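Local coordinates for protein probable polyketide synthase 1 (PDB 2H84) that probably makes polyketides, giving acylpyrones in vitro, this chain being its C-terminal type III synthase domain for iterative extension and cyclization, at residues S22-P27 with F206-A211; H64-Y69 with T184-L189; W323-A328 with I338-H343. All blocks are in the same frame, centred on the assembly; numbering follows the deposited sequence.

Interaction 1 (S22-P27 with F206-A211); sequences SVPGEP and FADGSA
Ser22 and Ser210 form an antiparallel hydrogen-bonded pair where strand 15-22 runs beside strand 209-216, two neighbours in the large sheet of this thiolase-fold domain. Their CA atoms lie 5.2 Å apart. Ser210 N donates to Ser22 O at 2.9 Å with an N-H...O angle of 143°. The return bond, Ser22 N to Ser210 O at 2.8 Å, is weak, its N-H...O angle being 126°. Both serine side chains point to the same face of the sheet, the one helix 84-110 covers. In Ser22 the OG is anti to the backbone N (chi1 174°), and it makes weak bonds to Gln101 OE1 and Leu98 O, so its polar end is engaged by helix 84-110 and not by the partner strand.

Beyond the pair the contact passes from bonds to packing. Ser22 O rests 3.7 Å from Gly209 CA, and Val23 CG1 comes within 4.2 Å of Asp208 O. Pro24 supplies the nearest side-chain approach: its CD comes to 3.5 Å from Asp208 O, while its CG meets Asp208 CB at 4.1 Å, the two side chains crossing at about a right angle. The carboxylate of Asp208 turns to other partners, OD2 accepting from Ser188 OG and Val66 N and OD1 accepting weakly from Cys187 N, which would probably help offset the charge of this buried acid.

Helix 84-110 packs against the serine face, touching Ser22 and Ser210 through Ala102, whereas Val23 and Ala211 meet Phe339 of helix 335-345; Gly209 and Ala211 in turn bond through their backbones to strand 178-185.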
ATOM      1  N   SER A  22       9.598  -5.998  17.742  1.00 14.43           N
ATOM      2  CA  SER A  22       8.792  -7.067  18.311  1.00 15.58           C
ATOM      3  C   SER A  22       8.949  -8.304  17.442  1.00 15.37           C
ATOM      4  O   SER A  22       8.847  -8.223  16.225  1.00 16.72           O
ATOM      5  CB  SER A  22       7.325  -6.642  18.361  1.00 15.75           C
ATOM      6  OG  SER A  22       6.511  -7.716  18.780  1.00 17.07           O
ATOM      7  N   VAL A  23       9.210  -9.449  18.059  1.00 14.49           N
ATOM      8  CA  VAL A  23       9.380 -10.670  17.285  1.00 14.85           C
ATOM      9  C   VAL A  23       8.614 -11.828  17.894  1.00 15.23           C
ATOM     10  O   VAL A  23       8.343 -11.846  19.091  1.00 17.28           O
ATOM     11  CB  VAL A  23      10.881 -11.068  17.169  1.00 14.25           C
ATOM     12  CG1 VAL A  23      11.615 -10.053  16.340  1.00 13.87           C
ATOM     13  CG2 VAL A  23      11.511 -11.183  18.552  1.00 12.41           C
ATOM     14  N   PRO A  24       8.250 -12.814  17.071  1.00 14.41           N
ATOM     15  CA  PRO A  24       7.515 -13.972  17.565  1.00 14.87           C
ATOM     16  C   PRO A  24       8.406 -14.954  18.310  1.00 15.69           C
ATOM     17  O   PRO A  24       9.457 -15.350  17.808  1.00 15.38           O
ATOM     18  CB  PRO A  24       6.930 -14.567  16.298  1.00 14.49           C
ATOM     19  CG  PRO A  24       7.936 -14.236  15.288  1.00 15.02           C
ATOM     20  CD  PRO A  24       8.357 -12.841  15.608  1.00 14.33           C
ATOM     21  N   GLY A  25       7.978 -15.320  19.517  1.00 16.95           N
ATOM     22  CA  GLY A  25       8.697 -16.278  20.337  1.00 17.23           C
ATOM     23  C   GLY A  25      10.151 -15.993  20.654  1.00 18.70           C
ATOM     24  O   GLY A  25      10.599 -14.839  20.647  1.00 18.06           O
ATOM     25  N   GLU A  26      10.882 -17.069  20.941  1.00 19.55           N
ATOM     26  CA  GLU A  26      12.303 -17.007  21.275  1.00 20.89           C
ATOM     27  C   GLU A  26      13.195 -17.232  20.051  1.00 20.69           C
ATOM     28  O   GLU A  26      12.737 -17.694  19.009  1.00 20.70           O
ATOM     29  CB  GLU A  26      12.636 -18.060  22.332  1.00 22.71           C
ATOM     30  CG  GLU A  26      11.975 -17.845  23.673  1.00 26.10           C
ATOM     31  CD  GLU A  26      12.496 -16.614  24.366  1.00 28.82           C
ATOM     32  OE1 GLU A  26      12.172 -15.492  23.921  1.00 30.38           O
ATOM     33  OE2 GLU A  26      13.245 -16.764  25.351  1.00 30.49           O
ATOM     34  N   PRO A  27      14.488 -16.903  20.167  1.00 20.75           N
ATOM     35  CA  PRO A  27      15.407 -17.089  19.043  1.00 20.34           C
ATOM     36  C   PRO A  27      15.565 -18.565  18.748  1.00 20.80           C
ATOM     37  O   PRO A  27      15.958 -19.332  19.628  1.00 21.51           O
ATOM     38  CB  PRO A  27      16.709 -16.477  19.552  1.00 19.77           C
ATOM     39  CG  PRO A  27      16.248 -15.448  20.522  1.00 19.80           C
ATOM     40  CD  PRO A  27      15.145 -16.167  21.258  1.00 20.29           C
ATOM     41  N   PHE A 206      15.084 -16.034   5.501  1.00 11.29           N
ATOM     42  CA  PHE A 206      13.914 -15.243   5.906  1.00  8.84           C
ATOM     43  C   PHE A 206      13.385 -15.559   7.293  1.00  6.98           C
ATOM     44  O   PHE A 206      13.391 -16.702   7.727  1.00  5.33           O
ATOM     45  CB  PHE A 206      12.773 -15.394   4.891  1.00  7.99           C
ATOM     46  CG  PHE A 206      13.073 -14.802   3.535  1.00  6.66           C
ATOM     47  CD1 PHE A 206      13.272 -13.429   3.383  1.00  6.32           C
ATOM     48  CD2 PHE A 206      13.158 -15.620   2.409  1.00  6.71           C
ATOM     49  CE1 PHE A 206      13.541 -12.875   2.129  1.00  5.73           C
ATOM     50  CE2 PHE A 206      13.426 -15.085   1.145  1.00  6.33           C
ATOM     51  CZ  PHE A 206      13.622 -13.708   1.006  1.00  8.04           C
ATOM     52  N   ALA A 207      12.925 -14.523   7.979  1.00  7.28           N
ATOM     53  CA  ALA A 207      12.376 -14.654   9.325  1.00  9.45           C
ATOM     54  C   ALA A 207      11.215 -13.666   9.465  1.00  9.93           C
ATOM     55  O   ALA A 207      10.951 -12.879   8.545  1.00  9.88           O
ATOM     56  CB  ALA A 207      13.457 -14.355  10.375  1.00 10.38           C
ATOM     57  N   ASP A 208      10.535 -13.706  10.612  1.00  8.63           N
ATOM     58  CA  ASP A 208       9.393 -12.823  10.862  1.00  8.21           C
ATOM     59  C   ASP A 208       9.673 -11.787  11.936  1.00  7.50           C
ATOM     60  O   ASP A 208      10.426 -12.038  12.876  1.00  7.95           O
ATOM     61  CB  ASP A 208       8.175 -13.638  11.288  1.00  7.86           C
ATOM     62  CG  ASP A 208       8.051 -14.922  10.528  1.00  7.79           C
ATOM     63  OD1 ASP A 208       8.219 -14.895   9.291  1.00  9.52           O
ATOM     64  OD2 ASP A 208       7.781 -15.948  11.175  1.00  5.84           O
ATOM     65  N   GLY A 209       9.047 -10.625  11.805  1.00  6.56           N
ATOM     66  CA  GLY A 209       9.258  -9.580  12.785  1.00  6.88           C
ATOM     67  C   GLY A 209       8.455  -8.331  12.492  1.00  8.10           C
ATOM     68  O   GLY A 209       7.839  -8.200  11.426  1.00  8.18           O
ATOM     69  N   SER A 210       8.466  -7.406  13.448  1.00  8.48           N
ATOM     70  CA  SER A 210       7.738  -6.156  13.328  1.00  8.23           C
ATOM     71  C   SER A 210       8.552  -5.061  13.979  1.00  8.78           C
ATOM     72  O   SER A 210       9.087  -5.244  15.069  1.00  8.86           O
ATOM     73  CB  SER A 210       6.388  -6.266  14.042  1.00  9.53           C
ATOM     74  OG  SER A 210       5.614  -5.085  13.883  1.00 10.57           O
ATOM     75  N   ALA A 211       8.632  -3.919  13.308  1.00  9.96           N
ATOM     76  CA  ALA A 211       9.380  -2.774  13.815  1.00  9.29           C
ATOM     77  C   ALA A 211       8.578  -1.506  13.588  1.00  9.08           C
ATOM     78  O   ALA A 211       8.007  -1.315  12.516  1.00  9.31           O
ATOM     79  CB  ALA A 211      10.711  -2.673  13.098  1.00  9.09           C
TER

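Interaction 2 (H64-Y69 with T184-L189); sequences HLVRDY and TEVCSL
Ser188 is the residue on which the loop 64-69 closes, and most of the close packing gathers round it. Its OG, placed between the backbone N and the carbonyl carbon (chi1 58°), accepts from Arg67 N at 3.3 Å with an N-H...O angle of 157°, while the same hydroxyl has its strongest partner in Asp208. On the carbon side, Ser188 CB lies 3.8 Å from both Leu65 CB and Leu65 CD2. Next to this, Val66 CG2 packs on Val186 CG1 at 3.8 Å, the two valines crossing at about a right angle. Tyr69 completes the closed part: its OH donates to Ser188 O, which sits at the ring edge in the ring plane. The modelled 2.5 Å between Tyr69 OH and Ser188 O is too short to be trusted as a length.

Toward Arg67, a partly exposed residue, the contact with 184-189 is looser and bridged by water. Arg67 CG lies over one face of the Tyr69 ring, 3.6 Å above the plane and toward the rim, and the chain then runs extended and leads away. A water accepts from Arg67 NH1 and donates to Leu189 O, while NH1 also forms a salt bridge to Glu82 and NE bonds to Asn74 O.

The arrangement is a loop-to-turn contact just where the chain leaves strand 178-185, within the N-terminal domain of the chalcone synthase-type thiolase fold.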
ATOM      1  N   HIS A  64      13.631 -15.710  14.334  1.00 17.92           N
ATOM      2  CA  HIS A  64      12.373 -15.815  15.069  1.00 17.16           C
ATOM      3  C   HIS A  64      11.311 -16.181  14.034  1.00 16.32           C
ATOM      4  O   HIS A  64      11.180 -15.521  13.001  1.00 17.03           O
ATOM      5  CB  HIS A  64      12.054 -14.488  15.749  1.00 16.83           C
ATOM      6  CG  HIS A  64      13.020 -14.130  16.832  1.00 17.15           C
ATOM      7  ND1 HIS A  64      12.776 -14.393  18.164  1.00 16.94           N
ATOM      8  CD2 HIS A  64      14.251 -13.572  16.778  1.00 16.02           C
ATOM      9  CE1 HIS A  64      13.816 -14.010  18.882  1.00 15.02           C
ATOM     10  NE2 HIS A  64      14.726 -13.510  18.065  1.00 15.17           N
ATOM     11  N   LEU A  65      10.558 -17.237  14.302  1.00 14.90           N
ATOM     12  CA  LEU A  65       9.568 -17.687  13.337  1.00 14.57           C
ATOM     13  C   LEU A  65       8.212 -18.007  13.933  1.00 15.68           C
ATOM     14  O   LEU A  65       8.125 -18.706  14.935  1.00 17.39           O
ATOM     15  CB  LEU A  65      10.089 -18.937  12.624  1.00 11.20           C
ATOM     16  CG  LEU A  65      11.527 -18.936  12.115  1.00  7.61           C
ATOM     17  CD1 LEU A  65      11.904 -20.340  11.717  1.00  7.04           C
ATOM     18  CD2 LEU A  65      11.673 -17.990  10.957  1.00  6.21           C
ATOM     19  N   VAL A  66       7.154 -17.503  13.300  1.00 15.38           N
ATOM     20  CA  VAL A  66       5.804 -17.775  13.754  1.00 14.53           C
ATOM     21  C   VAL A  66       5.626 -19.278  13.561  1.00 14.99           C
ATOM     22  O   VAL A  66       4.922 -19.927  14.330  1.00 16.85           O
ATOM     23  CB  VAL A  66       4.762 -16.994  12.916  1.00 15.36           C
ATOM     24  CG1 VAL A  66       3.352 -17.480  13.223  1.00 15.22           C
ATOM     25  CG2 VAL A  66       4.867 -15.515  13.220  1.00 13.95           C
ATOM     26  N   ARG A  67       6.270 -19.829  12.533  1.00 13.58           N
ATOM     27  CA  ARG A  67       6.202 -21.265  12.282  1.00 13.71           C
ATOM     28  C   ARG A  67       7.568 -21.877  12.551  1.00 13.12           C
ATOM     29  O   ARG A  67       8.475 -21.774  11.737  1.00 12.38           O
ATOM     30  CB  ARG A  67       5.789 -21.570  10.841  1.00 14.05           C
ATOM     31  CG  ARG A  67       5.732 -23.071  10.534  1.00 12.34           C
ATOM     32  CD  ARG A  67       5.070 -23.357   9.199  1.00 11.06           C
ATOM     33  NE  ARG A  67       5.111 -24.778   8.868  1.00 10.78           N
ATOM     34  CZ  ARG A  67       4.080 -25.445   8.358  1.00 12.28           C
ATOM     35  NH1 ARG A  67       2.940 -24.814   8.129  1.00 14.98           N
ATOM     36  NH2 ARG A  67       4.167 -26.737   8.077  1.00 10.87           N
ATOM     37  N   ASP A  68       7.705 -22.513  13.706  1.00 13.70           N
ATOM     38  CA  ASP A  68       8.958 -23.134  14.102  1.00 14.80           C
ATOM     39  C   ASP A  68       9.072 -24.495  13.438  1.00 14.06           C
ATOM     40  O   ASP A  68       8.541 -25.486  13.927  1.00 14.83           O
ATOM     41  CB  ASP A  68       9.006 -23.273  15.630  1.00 17.73           C
ATOM     42  CG  ASP A  68      10.335 -23.806  16.134  1.00 18.97           C
ATOM     43  OD1 ASP A  68      10.567 -23.816  17.359  1.00 22.17           O
ATOM     44  OD2 ASP A  68      11.160 -24.234  15.314  1.00 19.43           O
ATOM     45  N   TYR A  69       9.783 -24.535  12.321  1.00 12.71           N
ATOM     46  CA  TYR A  69       9.943 -25.766  11.581  1.00 13.13           C
ATOM     47  C   TYR A  69      10.626 -26.910  12.323  1.00 13.37           C
ATOM     48  O   TYR A  69      10.568 -28.055  11.879  1.00 14.14           O
ATOM     49  CB  TYR A  69      10.662 -25.478  10.261  1.00 13.98           C
ATOM     50  CG  TYR A  69       9.779 -24.750   9.271  1.00 13.97           C
ATOM     51  CD1 TYR A  69       9.568 -23.377   9.369  1.00 12.79           C
ATOM     52  CD2 TYR A  69       9.100 -25.451   8.273  1.00 13.73           C
ATOM     53  CE1 TYR A  69       8.699 -22.726   8.502  1.00 13.53           C
ATOM     54  CE2 TYR A  69       8.235 -24.812   7.406  1.00 13.63           C
ATOM     55  CZ  TYR A  69       8.035 -23.453   7.523  1.00 14.31           C
ATOM     56  OH  TYR A  69       7.158 -22.830   6.665  1.00 17.11           O
ATOM     57  N   THR A 184       5.666  -4.797   9.435  1.00  7.68           N
ATOM     58  CA  THR A 184       5.606  -6.121  10.010  1.00  6.14           C
ATOM     59  C   THR A 184       5.421  -7.151   8.893  1.00  4.77           C
ATOM     60  O   THR A 184       4.541  -7.026   8.043  1.00  2.09           O
ATOM     61  CB  THR A 184       4.486  -6.148  11.106  1.00  7.43           C
ATOM     62  OG1 THR A 184       3.831  -7.415  11.115  1.00  9.69           O
ATOM     63  CG2 THR A 184       3.476  -5.007  10.895  1.00  6.77           C
ATOM     64  N   GLU A 185       6.295  -8.152   8.881  1.00  4.46           N
ATOM     65  CA  GLU A 185       6.269  -9.176   7.843  1.00  6.29           C
ATOM     66  C   GLU A 185       6.447 -10.563   8.448  1.00  7.17           C
ATOM     67  O   GLU A 185       7.243 -10.728   9.375  1.00  7.45           O
ATOM     68  CB  GLU A 185       7.412  -8.938   6.846  1.00  6.81           C
ATOM     69  CG  GLU A 185       7.553  -7.509   6.333  1.00  7.84           C
ATOM     70  CD  GLU A 185       6.843  -7.261   5.008  1.00  9.71           C
ATOM     71  OE1 GLU A 185       7.086  -6.213   4.382  1.00 11.14           O
ATOM     72  OE2 GLU A 185       6.033  -8.102   4.576  1.00 11.39           O
ATOM     73  N   VAL A 186       5.717 -11.547   7.921  1.00  6.62           N
ATOM     74  CA  VAL A 186       5.818 -12.925   8.393  1.00  5.70           C
ATOM     75  C   VAL A 186       6.078 -13.842   7.206  1.00  6.73           C
ATOM     76  O   VAL A 186       5.174 -14.164   6.436  1.00  5.79           O
ATOM     77  CB  VAL A 186       4.537 -13.376   9.119  1.00  4.75           C
ATOM     78  CG1 VAL A 186       4.645 -14.841   9.508  1.00  6.42           C
ATOM     79  CG2 VAL A 186       4.324 -12.535  10.354  1.00  2.36           C
ATOM     80  N   CYS A 187       7.333 -14.255   7.073  1.00  8.54           N
ATOM     81  CA  CYS A 187       7.768 -15.112   5.976  1.00 10.18           C
ATOM     82  C   CYS A 187       7.769 -16.607   6.237  1.00 10.52           C
ATOM     83  O   CYS A 187       7.559 -17.391   5.316  1.00 13.08           O
ATOM     84  CB  CYS A 187       9.176 -14.726   5.554  1.00 11.04           C
ATOM     85  SG  CYS A 187       9.425 -12.966   5.389  1.00 14.09           S
ATOM     86  N   SER A 188       8.041 -17.004   7.475  1.00 10.18           N
ATOM     87  CA  SER A 188       8.105 -18.417   7.826  1.00  9.74           C
ATOM     88  C   SER A 188       6.888 -19.198   7.374  1.00 10.83           C
ATOM     89  O   SER A 188       6.983 -20.392   7.106  1.00 11.31           O
ATOM     90  CB  SER A 188       8.292 -18.577   9.332  1.00  8.80           C
ATOM     91  OG  SER A 188       7.247 -17.941  10.039  1.00 10.76           O
ATOM     92  N   LEU A 189       5.747 -18.525   7.282  1.00 11.76           N
ATOM     93  CA  LEU A 189       4.522 -19.181   6.856  1.00 12.26           C
ATOM     94  C   LEU A 189       4.603 -19.631   5.411  1.00 13.20           C
ATOM     95  O   LEU A 189       3.873 -20.531   4.999  1.00 14.09           O
ATOM     96  CB  LEU A 189       3.349 -18.223   6.983  1.00 12.77           C
ATOM     97  CG  LEU A 189       2.915 -17.863   8.394  1.00 15.05           C
ATOM     98  CD1 LEU A 189       1.791 -16.832   8.344  1.00 16.81           C
ATOM     99  CD2 LEU A 189       2.462 -19.136   9.097  1.00 16.34           C
TER
HETATM  100  O   HOH W   1       2.470 -22.049   7.422  1.00 37.82           O

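Interaction 3 (W323-A328 with I338-H343); sequences WDVYHA and IFVMDH
Val325 carries the apolar part of this helix-to-helix contact, reaching from helix 320-329 onto helix 335-345. Its CG2 lies against Val340 CG2 at 3.3 Å, a distance too short to interpret at 2.9 Å resolution, and the same methyl faces Val340 CA. CG1, anti to the backbone N (chi1 177°), is the branch that meets Phe339, at 4.0 Å from its CB; the Phe339 ring leads away and stacks edge-to-face on Tyr329. Val325 and Val340 are also the residues nearest in backbone, with CA atoms 5.7 Å apart.

The polar part is a close approach of Asp324 to His343 at the partly exposed margin. Asp324 OD2 sits near the plane of the imidazole at its edge, 3.1 Å from His343 CE1 and 3.6 Å from His343 NE2, with carboxylate and ring planes 76° apart. This is a contact of an acid oxygen with a ring C-H, which a positive charge on the imidazole would probably strengthen. An alanine at His343 would probably leave Asp324 OD2 without its ring neighbour and open a gap at this margin, though the CB beside Val325 would remain.

The helix axes approach to 9.2 Å, and their N-to-C directions differ by 122°, so the two segments cross steeply and meet over a short patch.

Helix 335-345 lies on the large sheet, with Ile338 and Phe339 touching strands 15-22 and 209-216, while Trp323 and Tyr326 of helix 320-329 touch helix 302-311.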
ATOM      1  N   TRP A 323      25.370  -6.356  10.684  1.00 20.87           N
ATOM      2  CA  TRP A 323      25.715  -7.777  10.721  1.00 20.30           C
ATOM      3  C   TRP A 323      25.265  -8.393  12.037  1.00 20.44           C
ATOM      4  O   TRP A 323      25.087  -9.600  12.116  1.00 19.83           O
ATOM      5  CB  TRP A 323      27.219  -7.992  10.537  1.00 19.63           C
ATOM      6  CG  TRP A 323      27.694  -8.005   9.115  1.00 20.66           C
ATOM      7  CD1 TRP A 323      28.241  -6.958   8.417  1.00 20.25           C
ATOM      8  CD2 TRP A 323      27.614  -9.098   8.190  1.00 21.35           C
ATOM      9  NE1 TRP A 323      28.494  -7.330   7.116  1.00 20.47           N
ATOM     10  CE2 TRP A 323      28.113  -8.638   6.950  1.00 21.34           C
ATOM     11  CE3 TRP A 323      27.158 -10.419   8.287  1.00 21.07           C
ATOM     12  CZ2 TRP A 323      28.169  -9.459   5.817  1.00 21.34           C
ATOM     13  CZ3 TRP A 323      27.217 -11.232   7.160  1.00 20.28           C
ATOM     14  CH2 TRP A 323      27.712 -10.749   5.943  1.00 21.09           C
ATOM     15  N   ASP A 324      25.111  -7.579  13.079  1.00 21.45           N
ATOM     16  CA  ASP A 324      24.647  -8.108  14.356  1.00 21.88           C
ATOM     17  C   ASP A 324      23.189  -8.494  14.136  1.00 21.56           C
ATOM     18  O   ASP A 324      22.763  -9.591  14.505  1.00 21.97           O
ATOM     19  CB  ASP A 324      24.730  -7.048  15.457  1.00 23.67           C
ATOM     20  CG  ASP A 324      26.157  -6.707  15.845  1.00 26.11           C
ATOM     21  OD1 ASP A 324      27.025  -7.609  15.819  1.00 27.18           O
ATOM     22  OD2 ASP A 324      26.399  -5.532  16.198  1.00 27.24           O
ATOM     23  N   VAL A 325      22.438  -7.579  13.520  1.00 19.14           N
ATOM     24  CA  VAL A 325      21.027  -7.801  13.224  1.00 16.65           C
ATOM     25  C   VAL A 325      20.850  -9.019  12.327  1.00 16.80           C
ATOM     26  O   VAL A 325      20.025  -9.888  12.605  1.00 17.08           O
ATOM     27  CB  VAL A 325      20.418  -6.598  12.507  1.00 16.18           C
ATOM     28  CG1 VAL A 325      18.980  -6.888  12.136  1.00 15.34           C
ATOM     29  CG2 VAL A 325      20.509  -5.379  13.389  1.00 15.08           C
ATOM     30  N   TYR A 326      21.627  -9.088  11.250  1.00 16.31           N
ATOM     31  CA  TYR A 326      21.526 -10.214  10.334  1.00 16.02           C
ATOM     32  C   TYR A 326      21.859 -11.546  11.004  1.00 15.70           C
ATOM     33  O   TYR A 326      21.183 -12.544  10.759  1.00 15.91           O
ATOM     34  CB  TYR A 326      22.420  -9.989   9.102  1.00 15.78           C
ATOM     35  CG  TYR A 326      22.447 -11.159   8.129  1.00 16.80           C
ATOM     36  CD1 TYR A 326      23.536 -12.035   8.091  1.00 16.75           C
ATOM     37  CD2 TYR A 326      21.363 -11.412   7.277  1.00 17.41           C
ATOM     38  CE1 TYR A 326      23.550 -13.141   7.233  1.00 17.41           C
ATOM     39  CE2 TYR A 326      21.361 -12.518   6.410  1.00 17.47           C
ATOM     40  CZ  TYR A 326      22.460 -13.381   6.393  1.00 17.92           C
ATOM     41  OH  TYR A 326      22.465 -14.472   5.549  1.00 15.20           O
ATOM     42  N   HIS A 327      22.880 -11.567  11.859  1.00 15.27           N
ATOM     43  CA  HIS A 327      23.263 -12.810  12.527  1.00 15.52           C
ATOM     44  C   HIS A 327      22.190 -13.342  13.463  1.00 16.07           C
ATOM     45  O   HIS A 327      21.997 -14.554  13.563  1.00 16.00           O
ATOM     46  CB  HIS A 327      24.556 -12.638  13.333  1.00 13.83           C
ATOM     47  CG  HIS A 327      25.779 -12.459  12.489  1.00 13.90           C
ATOM     48  ND1 HIS A 327      25.989 -13.159  11.321  1.00 13.39           N
ATOM     49  CD2 HIS A 327      26.872 -11.677  12.661  1.00 13.68           C
ATOM     50  CE1 HIS A 327      27.160 -12.815  10.809  1.00 12.32           C
ATOM     51  NE2 HIS A 327      27.713 -11.919  11.604  1.00 12.40           N
ATOM     52  N   ALA A 328      21.485 -12.429  14.131  1.00 16.83           N
ATOM     53  CA  ALA A 328      20.458 -12.794  15.104  1.00 16.64           C
ATOM     54  C   ALA A 328      18.999 -12.793  14.644  1.00 17.65           C
ATOM     55  O   ALA A 328      18.121 -13.239  15.384  1.00 18.23           O
ATOM     56  CB  ALA A 328      20.601 -11.900  16.321  1.00 16.32           C
ATOM     57  N   ILE A 338      14.754  -1.230   9.869  1.00 15.27           N
ATOM     58  CA  ILE A 338      14.398  -0.583  11.126  1.00 12.85           C
ATOM     59  C   ILE A 338      15.057  -1.304  12.302  1.00 12.37           C
ATOM     60  O   ILE A 338      15.582  -0.657  13.201  1.00 11.82           O
ATOM     61  CB  ILE A 338      12.883  -0.557  11.299  1.00 11.64           C
ATOM     62  CG1 ILE A 338      12.236   0.006  10.025  1.00  9.33           C
ATOM     63  CG2 ILE A 338      12.499   0.251  12.517  1.00  8.92           C
ATOM     64  CD1 ILE A 338      12.673   1.401   9.652  1.00  8.08           C
ATOM     65  N   PHE A 339      15.030  -2.636  12.306  1.00 12.72           N
ATOM     66  CA  PHE A 339      15.652  -3.402  13.387  1.00 13.76           C
ATOM     67  C   PHE A 339      17.105  -2.967  13.571  1.00 14.95           C
ATOM     68  O   PHE A 339      17.570  -2.767  14.703  1.00 14.01           O
ATOM     69  CB  PHE A 339      15.622  -4.899  13.083  1.00 13.41           C
ATOM     70  CG  PHE A 339      14.502  -5.642  13.747  1.00 13.56           C
ATOM     71  CD1 PHE A 339      13.177  -5.431  13.362  1.00 12.59           C
ATOM     72  CD2 PHE A 339      14.772  -6.579  14.746  1.00 13.48           C
ATOM     73  CE1 PHE A 339      12.133  -6.153  13.957  1.00 12.18           C
ATOM     74  CE2 PHE A 339      13.735  -7.307  15.349  1.00 13.96           C
ATOM     75  CZ  PHE A 339      12.412  -7.091  14.954  1.00 12.77           C
ATOM     76  N   VAL A 340      17.816  -2.827  12.452  1.00 15.43           N
ATOM     77  CA  VAL A 340      19.209  -2.401  12.477  1.00 15.74           C
ATOM     78  C   VAL A 340      19.323  -0.988  13.053  1.00 15.81           C
ATOM     79  O   VAL A 340      20.161  -0.738  13.916  1.00 16.27           O
ATOM     80  CB  VAL A 340      19.836  -2.418  11.070  1.00 15.77           C
ATOM     81  CG1 VAL A 340      21.224  -1.809  11.116  1.00 14.32           C
ATOM     82  CG2 VAL A 340      19.909  -3.843  10.550  1.00 15.83           C
ATOM     83  N   MET A 341      18.489  -0.066  12.580  1.00 15.81           N
ATOM     84  CA  MET A 341      18.516   1.299  13.097  1.00 17.00           C
ATOM     85  C   MET A 341      18.338   1.309  14.617  1.00 18.71           C
ATOM     86  O   MET A 341      19.021   2.052  15.319  1.00 20.04           O
ATOM     87  CB  MET A 341      17.426   2.150  12.439  1.00 14.94           C
ATOM     88  CG  MET A 341      17.722   2.491  10.995  1.00 13.88           C
ATOM     89  SD  MET A 341      16.372   3.343  10.192  1.00 12.68           S
ATOM     90  CE  MET A 341      16.762   4.981  10.480  1.00 11.41           C
ATOM     91  N   ASP A 342      17.424   0.482  15.123  1.00 19.94           N
ATOM     92  CA  ASP A 342      17.178   0.395  16.559  1.00 20.79           C
ATOM     93  C   ASP A 342      18.451   0.010  17.308  1.00 21.55           C
ATOM     94  O   ASP A 342      18.958   0.774  18.127  1.00 23.44           O
ATOM     95  CB  ASP A 342      16.070  -0.633  16.842  1.00 20.73           C
ATOM     96  CG  ASP A 342      16.116  -1.193  18.271  1.00 20.57           C
ATOM     97  OD1 ASP A 342      15.938  -0.422  19.245  1.00 18.37           O
ATOM     98  OD2 ASP A 342      16.333  -2.417  18.412  1.00 19.51           O
ATOM     99  N   HIS A 343      18.968  -1.173  17.012  1.00 21.00           N
ATOM    100  CA  HIS A 343      20.168  -1.661  17.666  1.00 22.06           C
ATOM    101  C   HIS A 343      21.386  -0.762  17.460  1.00 22.59           C
ATOM    102  O   HIS A 343      22.298  -0.777  18.276  1.00 22.00           O
ATOM    103  CB  HIS A 343      20.437  -3.092  17.188  1.00 22.71           C
ATOM    104  CG  HIS A 343      21.810  -3.604  17.494  1.00 23.73           C
ATOM    105  ND1 HIS A 343      22.888  -3.383  16.664  1.00 24.37           N
ATOM    106  CD2 HIS A 343      22.272  -4.355  18.522  1.00 24.33           C
ATOM    107  CE1 HIS A 343      23.958  -3.978  17.166  1.00 24.81           C
ATOM    108  NE2 HIS A 343      23.611  -4.574  18.291  1.00 25.31           N
TER

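From the N terminus, strand 15-22 runs out into 22-27, which pairs with 206-211 much later, so interaction 1 closes a loop of 178 residues. Nested inside that loop, 64-69 meets 184-189, and interaction 2 closes a loop of 114 residues. The two are about 7 Å apart between centres and touch, Asp208 of the first bonding to Ser188 and Val66 of the second; strands 178-185 and 209-216 are sheet neighbours. Interaction 3 follows in series, a short closure of nine intervening residues between two helices of the C-terminal domain. Its centre lies about 12 Å from that of interaction 1, and it meets it through Phe339 and Ile338, joining that domain to the N-terminal one.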